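PDB 3A04: tryptophan--tRNA ligase from Aeropyrum pernix, which catalyses the ATP-dependent attachment of L-tryptophan to tRNA(Trp), releasing AMP and diphosphate. Local coordinates for residues T75-S80 / K88-Q93; A134-L139 / T146-Q151. All blocks are in the same frame, centred on the assembly; numbering follows the deposited sequence.

Contact 1 of 2, residues T75-S80 / K88-Q93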
ATOM      1  N   THR A  75      -7.189 -17.311   6.864  1.00 24.98           N
ATOM      2  CA  THR A  75      -6.646 -17.686   5.573  1.00 25.60           C
ATOM      3  C   THR A  75      -7.193 -16.714   4.535  1.00 26.19           C
ATOM      4  O   THR A  75      -8.133 -15.939   4.819  1.00 28.10           O
ATOM      5  CB  THR A  75      -7.108 -19.177   5.193  1.00 27.50           C
ATOM      6  OG1 THR A  75      -6.455 -19.563   3.984  1.00 31.11           O
ATOM      7  CG2 THR A  75      -8.636 -19.171   4.945  1.00 29.68           C
ATOM      8  N   GLY A  76      -6.647 -16.736   3.324  1.00 26.17           N
ATOM      9  CA  GLY A  76      -7.157 -15.915   2.262  1.00 27.34           C
ATOM     10  C   GLY A  76      -7.559 -16.723   1.040  1.00 27.97           C
ATOM     11  O   GLY A  76      -6.978 -17.799   0.796  1.00 28.41           O
ATOM     12  N   PHE A  77      -8.472 -16.159   0.234  1.00 26.01           N
ATOM     13  CA  PHE A  77      -8.938 -16.760  -1.046  1.00 27.71           C
ATOM     14  C   PHE A  77      -8.881 -15.691  -2.132  1.00 27.54           C
ATOM     15  O   PHE A  77      -9.288 -14.505  -1.948  1.00 27.32           O
ATOM     16  CB  PHE A  77     -10.392 -17.274  -0.967  1.00 26.70           C
ATOM     17  CG  PHE A  77     -10.567 -18.466  -0.057  1.00 28.37           C
ATOM     18  CD1 PHE A  77     -10.795 -18.287   1.282  1.00 27.53           C
ATOM     19  CD2 PHE A  77     -10.383 -19.747  -0.539  1.00 29.08           C
ATOM     20  CE1 PHE A  77     -10.831 -19.375   2.187  1.00 33.53           C
ATOM     21  CE2 PHE A  77     -10.532 -20.906   0.373  1.00 30.29           C
ATOM     22  CZ  PHE A  77     -10.717 -20.683   1.693  1.00 31.29           C
ATOM     23  N   MET A  78      -8.349 -16.116  -3.249  1.00 28.11           N
ATOM     24  CA  MET A  78      -8.326 -15.394  -4.529  1.00 29.05           C
ATOM     25  C   MET A  78      -9.689 -15.566  -5.194  1.00 29.46           C
ATOM     26  O   MET A  78     -10.092 -16.730  -5.475  1.00 30.12           O
ATOM     27  CB  MET A  78      -7.204 -15.987  -5.417  1.00 30.09           C
ATOM     28  CG  MET A  78      -7.164 -15.413  -6.884  1.00 27.90           C
ATOM     29  SD  MET A  78      -7.146 -13.607  -6.995  1.00 34.72           S
ATOM     30  CE  MET A  78      -5.584 -13.306  -6.221  1.00 28.23           C
ATOM     31  N   PRO A  79     -10.435 -14.455  -5.415  1.00 28.35           N
ATOM     32  CA  PRO A  79     -11.796 -14.605  -6.006  1.00 30.54           C
ATOM     33  C   PRO A  79     -11.733 -14.712  -7.516  1.00 31.82           C
ATOM     34  O   PRO A  79     -12.078 -13.769  -8.197  1.00 33.27           O
ATOM     35  CB  PRO A  79     -12.502 -13.322  -5.613  1.00 30.44           C
ATOM     36  CG  PRO A  79     -11.338 -12.248  -5.577  1.00 27.71           C
ATOM     37  CD  PRO A  79     -10.187 -13.062  -4.956  1.00 29.76           C
ATOM     38  N   SER A  80     -11.280 -15.866  -8.017  1.00 31.43           N
ATOM     39  CA  SER A  80     -11.117 -16.090  -9.408  1.00 33.74           C
ATOM     40  C   SER A  80     -11.609 -17.535  -9.633  1.00 36.22           C
ATOM     41  O   SER A  80     -11.158 -18.439  -8.893  1.00 34.25           O
ATOM     42  CB  SER A  80      -9.610 -16.133  -9.692  1.00 34.22           C
ATOM     43  OG  SER A  80      -9.434 -16.195 -11.099  1.00 42.00           O
ATOM     44  N   LYS A  88     -12.237 -26.588  -0.622  1.00 26.34           N
ATOM     45  CA  LYS A  88     -12.967 -27.184   0.477  1.00 25.99           C
ATOM     46  C   LYS A  88     -12.058 -27.702   1.588  1.00 26.94           C
ATOM     47  O   LYS A  88     -12.463 -27.671   2.772  1.00 28.47           O
ATOM     48  CB  LYS A  88     -13.903 -28.350  -0.047  1.00 27.14           C
ATOM     49  CG  LYS A  88     -14.485 -29.268   1.047  1.00 28.88           C
ATOM     50  CD  LYS A  88     -15.548 -30.255   0.408  1.00 29.99           C
ATOM     51  CE  LYS A  88     -16.146 -31.257   1.435  1.00 27.13           C
ATOM     52  NZ  LYS A  88     -15.048 -31.915   2.127  1.00 32.34           N
ATOM     53  N   LEU A  89     -10.911 -28.267   1.200  1.00 26.23           N
ATOM     54  CA  LEU A  89      -9.978 -28.805   2.214  1.00 27.61           C
ATOM     55  C   LEU A  89      -9.561 -27.701   3.175  1.00 26.93           C
ATOM     56  O   LEU A  89      -9.438 -27.934   4.401  1.00 27.43           O
ATOM     57  CB  LEU A  89      -8.723 -29.330   1.510  1.00 25.68           C
ATOM     58  CG  LEU A  89      -7.602 -29.911   2.374  1.00 33.52           C
ATOM     59  CD1 LEU A  89      -8.167 -31.049   3.137  1.00 37.04           C
ATOM     60  CD2 LEU A  89      -6.478 -30.369   1.466  1.00 38.16           C
ATOM     61  N   THR A  90      -9.300 -26.495   2.662  1.00 26.87           N
ATOM     62  CA  THR A  90      -8.950 -25.405   3.568  1.00 26.26           C
ATOM     63  C   THR A  90     -10.127 -25.050   4.477  1.00 27.18           C
ATOM     64  O   THR A  90      -9.930 -24.925   5.687  1.00 26.73           O
ATOM     65  CB  THR A  90      -8.544 -24.194   2.800  1.00 29.29           C
ATOM     66  OG1 THR A  90      -7.327 -24.492   2.163  1.00 30.51           O
ATOM     67  CG2 THR A  90      -8.326 -22.952   3.737  1.00 28.29           C
ATOM     68  N   VAL A  91     -11.348 -24.901   3.909  1.00 26.57           N
ATOM     69  CA  VAL A  91     -12.516 -24.495   4.722  1.00 26.05           C
ATOM     70  C   VAL A  91     -12.849 -25.541   5.752  1.00 27.15           C
ATOM     71  O   VAL A  91     -13.305 -25.233   6.857  1.00 26.79           O
ATOM     72  CB  VAL A  91     -13.774 -24.221   3.805  1.00 28.67           C
ATOM     73  CG1 VAL A  91     -14.992 -23.849   4.595  1.00 24.23           C
ATOM     74  CG2 VAL A  91     -13.421 -23.043   2.900  1.00 25.70           C
ATOM     75  N   ASP A  92     -12.697 -26.814   5.370  1.00 26.78           N
ATOM     76  CA  ASP A  92     -12.956 -27.872   6.345  1.00 29.10           C
ATOM     77  C   ASP A  92     -12.043 -27.706   7.571  1.00 28.51           C
ATOM     78  O   ASP A  92     -12.481 -27.937   8.675  1.00 26.87           O
ATOM     79  CB  ASP A  92     -12.660 -29.233   5.689  1.00 29.18           C
ATOM     80  CG  ASP A  92     -13.886 -29.733   4.821  1.00 35.83           C
ATOM     81  OD1 ASP A  92     -15.087 -29.243   4.963  1.00 35.80           O
ATOM     82  OD2 ASP A  92     -13.597 -30.543   3.941  1.00 36.04           O
ATOM     83  N   GLN A  93     -10.775 -27.352   7.356  1.00 27.93           N
ATOM     84  CA  GLN A  93      -9.855 -27.074   8.521  1.00 28.58           C
ATOM     85  C   GLN A  93     -10.338 -25.819   9.295  1.00 28.87           C
ATOM     86  O   GLN A  93     -10.317 -25.805  10.476  1.00 29.19           O
ATOM     87  CB  GLN A  93      -8.436 -26.802   7.987  1.00 30.18           C
ATOM     88  CG  GLN A  93      -7.873 -28.041   7.323  1.00 26.31           C
ATOM     89  CD  GLN A  93      -6.522 -27.835   6.771  1.00 30.79           C
ATOM     90  OE1 GLN A  93      -5.586 -27.532   7.504  1.00 30.67           O
ATOM     91  NE2 GLN A  93      -6.395 -27.931   5.439  1.00 32.76           N
TER

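Contact 2 of 2, residues A134-L139 / T146-Q151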
ATOM      1  N   ALA A 134     -20.395 -17.685  -0.201  1.00 29.28           N
ATOM      2  CA  ALA A 134     -21.625 -18.480  -0.140  1.00 29.95           C
ATOM      3  C   ALA A 134     -21.290 -19.967  -0.057  1.00 27.58           C
ATOM      4  O   ALA A 134     -21.891 -20.648   0.728  1.00 29.21           O
ATOM      5  CB  ALA A 134     -22.559 -18.165  -1.309  1.00 29.82           C
ATOM      6  N   ASN A 135     -20.292 -20.454  -0.801  1.00 27.77           N
ATOM      7  CA  ASN A 135     -19.912 -21.887  -0.640  1.00 27.26           C
ATOM      8  C   ASN A 135     -19.333 -22.208   0.724  1.00 28.26           C
ATOM      9  O   ASN A 135     -19.562 -23.257   1.295  1.00 27.66           O
ATOM     10  CB  ASN A 135     -18.955 -22.311  -1.735  1.00 27.89           C
ATOM     11  CG  ASN A 135     -19.703 -22.741  -2.984  1.00 31.28           C
ATOM     12  OD1 ASN A 135     -20.478 -23.670  -2.927  1.00 34.12           O
ATOM     13  ND2 ASN A 135     -19.494 -22.061  -4.080  1.00 27.37           N
ATOM     14  N   MET A 136     -18.577 -21.279   1.294  1.00 26.66           N
ATOM     15  CA  MET A 136     -18.064 -21.502   2.641  1.00 26.99           C
ATOM     16  C   MET A 136     -19.176 -21.617   3.702  1.00 26.59           C
ATOM     17  O   MET A 136     -19.150 -22.461   4.579  1.00 26.98           O
ATOM     18  CB  MET A 136     -17.165 -20.324   3.006  1.00 25.94           C
ATOM     19  CG  MET A 136     -15.827 -20.496   2.281  1.00 29.60           C
ATOM     20  SD  MET A 136     -14.748 -19.115   2.892  1.00 33.41           S
ATOM     21  CE  MET A 136     -14.380 -18.373   1.348  1.00 34.02           C
ATOM     22  N   ILE A 137     -20.172 -20.762   3.600  1.00 29.03           N
ATOM     23  CA  ILE A 137     -21.311 -20.813   4.525  1.00 30.51           C
ATOM     24  C   ILE A 137     -22.090 -22.171   4.364  1.00 30.72           C
ATOM     25  O   ILE A 137     -22.489 -22.788   5.348  1.00 31.93           O
ATOM     26  CB  ILE A 137     -22.310 -19.663   4.179  1.00 30.87           C
ATOM     27  CG1 ILE A 137     -21.712 -18.269   4.431  1.00 37.09           C
ATOM     28  CG2 ILE A 137     -23.596 -19.747   5.034  1.00 31.35           C
ATOM     29  CD1 ILE A 137     -20.946 -18.137   5.686  1.00 36.36           C
ATOM     30  N   ALA A 138     -22.291 -22.565   3.113  1.00 31.06           N
ATOM     31  CA  ALA A 138     -23.058 -23.793   2.797  1.00 32.87           C
ATOM     32  C   ALA A 138     -22.278 -25.026   3.294  1.00 32.87           C
ATOM     33  O   ALA A 138     -22.891 -26.089   3.624  1.00 33.05           O
ATOM     34  CB  ALA A 138     -23.294 -23.864   1.314  1.00 31.20           C
ATOM     35  N   LEU A 139     -20.937 -24.901   3.355  1.00 31.06           N
ATOM     36  CA  LEU A 139     -20.121 -25.946   3.957  1.00 31.08           C
ATOM     37  C   LEU A 139     -20.220 -26.060   5.442  1.00 31.38           C
ATOM     38  O   LEU A 139     -19.880 -27.099   5.971  1.00 30.90           O
ATOM     39  CB  LEU A 139     -18.614 -25.819   3.576  1.00 31.88           C
ATOM     40  CG  LEU A 139     -18.132 -26.264   2.198  1.00 30.60           C
ATOM     41  CD1 LEU A 139     -16.644 -25.867   1.981  1.00 33.28           C
ATOM     42  CD2 LEU A 139     -18.330 -27.855   1.883  1.00 26.08           C
ATOM     43  N   THR A 146     -17.887 -15.704  11.768  1.00 30.84           N
ATOM     44  CA  THR A 146     -16.756 -15.726  10.863  1.00 29.47           C
ATOM     45  C   THR A 146     -16.547 -14.271  10.454  1.00 30.18           C
ATOM     46  O   THR A 146     -17.500 -13.566  10.132  1.00 30.40           O
ATOM     47  CB  THR A 146     -17.005 -16.579   9.589  1.00 28.85           C
ATOM     48  OG1 THR A 146     -17.253 -17.959   9.984  1.00 29.00           O
ATOM     49  CG2 THR A 146     -15.694 -16.542   8.593  1.00 28.64           C
ATOM     50  N   GLU A 147     -15.296 -13.809  10.418  1.00 29.86           N
ATOM     51  CA  GLU A 147     -15.085 -12.402   9.960  1.00 27.25           C
ATOM     52  C   GLU A 147     -14.551 -12.407   8.548  1.00 27.15           C
ATOM     53  O   GLU A 147     -13.357 -12.702   8.326  1.00 27.67           O
ATOM     54  CB  GLU A 147     -14.161 -11.713  10.956  1.00 28.64           C
ATOM     55  CG  GLU A 147     -13.937 -10.159  10.654  1.00 29.84           C
ATOM     56  CD  GLU A 147     -13.560  -9.363  11.911  1.00 38.85           C
ATOM     57  OE1 GLU A 147     -14.051  -9.690  13.059  1.00 42.11           O
ATOM     58  OE2 GLU A 147     -12.751  -8.407  11.756  1.00 36.65           O
ATOM     59  N   PHE A 148     -15.400 -12.136   7.561  1.00 26.49           N
ATOM     60  CA  PHE A 148     -14.949 -12.075   6.159  1.00 27.64           C
ATOM     61  C   PHE A 148     -14.607 -10.609   5.873  1.00 27.42           C
ATOM     62  O   PHE A 148     -15.343  -9.732   6.338  1.00 27.35           O
ATOM     63  CB  PHE A 148     -16.093 -12.418   5.205  1.00 26.88           C
ATOM     64  CG  PHE A 148     -16.635 -13.872   5.374  1.00 30.23           C
ATOM     65  CD1 PHE A 148     -16.029 -14.922   4.694  1.00 29.50           C
ATOM     66  CD2 PHE A 148     -17.720 -14.139   6.205  1.00 31.18           C
ATOM     67  CE1 PHE A 148     -16.507 -16.268   4.816  1.00 27.59           C
ATOM     68  CE2 PHE A 148     -18.238 -15.503   6.323  1.00 32.23           C
ATOM     69  CZ  PHE A 148     -17.613 -16.529   5.624  1.00 31.39           C
ATOM     70  N   TYR A 149     -13.605 -10.360   4.986  1.00 25.48           N
ATOM     71  CA  TYR A 149     -13.316  -9.003   4.595  1.00 25.09           C
ATOM     72  C   TYR A 149     -12.631  -8.958   3.295  1.00 24.82           C
ATOM     73  O   TYR A 149     -12.006  -9.991   2.868  1.00 24.53           O
ATOM     74  CB  TYR A 149     -12.491  -8.283   5.696  1.00 25.28           C
ATOM     75  CG  TYR A 149     -11.052  -8.742   5.763  1.00 26.99           C
ATOM     76  CD1 TYR A 149     -10.060  -8.147   4.943  1.00 20.64           C
ATOM     77  CD2 TYR A 149     -10.715  -9.796   6.616  1.00 24.61           C
ATOM     78  CE1 TYR A 149      -8.666  -8.590   5.032  1.00 26.48           C
ATOM     79  CE2 TYR A 149      -9.357 -10.289   6.728  1.00 24.26           C
ATOM     80  CZ  TYR A 149      -8.363  -9.639   5.913  1.00 23.10           C
ATOM     81  OH  TYR A 149      -7.065 -10.088   5.920  1.00 25.66           O
ATOM     82  N   PHE A 150     -12.645  -7.760   2.686  1.00 24.92           N
ATOM     83  CA  PHE A 150     -11.956  -7.504   1.418  1.00 25.90           C
ATOM     84  C   PHE A 150     -10.675  -6.717   1.738  1.00 25.97           C
ATOM     85  O   PHE A 150     -10.738  -5.802   2.576  1.00 25.81           O
ATOM     86  CB  PHE A 150     -12.775  -6.613   0.481  1.00 24.73           C
ATOM     87  CG  PHE A 150     -14.017  -7.266  -0.034  1.00 29.17           C
ATOM     88  CD1 PHE A 150     -13.980  -8.052  -1.182  1.00 29.19           C
ATOM     89  CD2 PHE A 150     -15.234  -7.115   0.634  1.00 32.30           C
ATOM     90  CE1 PHE A 150     -15.212  -8.671  -1.690  1.00 28.32           C
ATOM     91  CE2 PHE A 150     -16.454  -7.764   0.122  1.00 29.90           C
ATOM     92  CZ  PHE A 150     -16.410  -8.498  -0.992  1.00 28.85           C
ATOM     93  N   GLN A 151      -9.576  -7.123   1.112  1.00 24.49           N
ATOM     94  CA  GLN A 151      -8.289  -6.416   1.211  1.00 25.06           C
ATOM     95  C   GLN A 151      -8.483  -4.919   0.885  1.00 26.25           C
ATOM     96  O   GLN A 151      -7.790  -4.106   1.474  1.00 26.21           O
ATOM     97  CB  GLN A 151      -7.238  -6.916   0.211  1.00 24.75           C
ATOM     98  CG  GLN A 151      -6.745  -8.357   0.519  1.00 24.10           C
ATOM     99  CD  GLN A 151      -5.787  -8.864  -0.553  1.00 24.69           C
ATOM    100  OE1 GLN A 151      -5.860  -8.506  -1.718  1.00 27.19           O
ATOM    101  NE2 GLN A 151      -4.914  -9.767  -0.138  1.00 25.27           N
TER

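Contact 1 of 2, residues T75-S80 / K88-Q93
The methyl CG2 of Thr90 touches both Thr75 and the ring of Phe77. It is 3.9 Å from Thr75 OG1 and 3.9 Å from Phe77 CZ. Thr75 and Thr90 meet tip to tip, and on the Thr75 side both OG1 and CG2 take part. The methyl is sent there by the first torsion of Thr90, which sets CG2 anti to the backbone N; OG1 then sits beside that N.

Phe77 makes the other apolar contact. Its far ring atom CZ is 3.8 Å from Val91 CG2, and the two side chains cross at about a right angle. Both methyls, Thr90 CG2 and Val91 CG2, approach the ring obliquely. On the side of helix 121-139, Tyr132 and Met136 also touch Phe77.

Strand 72-77 and helix 85-99 are the first two elements of a beta-alpha-beta unit that strand 103-108 completes. This is the nucleotide-binding fold of class I synthetases. The axes of 75-77 and 88-93 run roughly antiparallel, at 149°, with a closest approach of 10.5 Å. The turn that leaves the strand carries Pro79 and Ser80, the start of the 'HIGH' region.

No hydrogen bond joins the two segments; the helix has polar bonds of its own. Lys88 NZ forms a salt bridge with Asp92 OD2 at 2.7 Å, using the syn lone pair of that oxygen. The same NZ is hydrogen-bonded to His312. Leu89 O is gripped twice by Gln93: the backbone N and NE2 reach it from opposite faces of its plane, with NE2 at 3.2 Å.

Contact 2 of 2, residues A134-L139 / T146-Q151
The CB of Phe148 points at the helix, and chi1 of -63° sets its CG anti to the carbonyl carbon. Ile137 turns CG1 beside its own backbone N, and chi1 (-66°) together with chi2 (-43°) brings CD1 to the ring.

The sulfur of Met136 meets the ring at its edge, in the ring plane. SD is 3.9 Å from Phe148 CE1 and 5.3 Å from the ring centroid. This is a Met-aromatic contact of the edge kind, in which the sulfur faces the ring hydrogens. The two side chains slide past each other in opposite directions.

Ile137 reaches the far end of the same ring. Its CD1 is 3.7 Å from Phe148 CZ and 3.8 Å from Phe148 CE2, and its approach is oblique. Thr146 CG2 lies over one ring face, 3.5 Å above the plane and offset toward the rim. Val106 and Val367 also touch Phe148. No hydrogen bond joins the two segments.

Helix 121-139 here packs on strand 147-150, which pairs in parallel with strand 103-108 at one end of the sheet, as in the layered alpha/beta architecture of a Rossmann-type catalytic domain.

In the fold
Contacts 1 and 2 are both buried, with centres 9 Å apart, and both pack a helix on the same sheet. The centre of contact 1 is about 5 Å from the centre of the chain, and its strand is an inner one. The centre of contact 2 is about 13 Å from it. Its strand, 147-150, is an outermost one within this chain; just after it, Gln151 O accepts a hydrogen bond from Gln163 of the second subunit. Met136 of contact 2 also packs against contact 1: its CG is 3.6 Å from Val91 CG2, and its CE is 3.6 Å from Phe77 CD1. In contact 1 threonine and valine methyls meet a phenylalanine obliquely; in contact 2 an edge-on sulfur and an isoleucine methyl do.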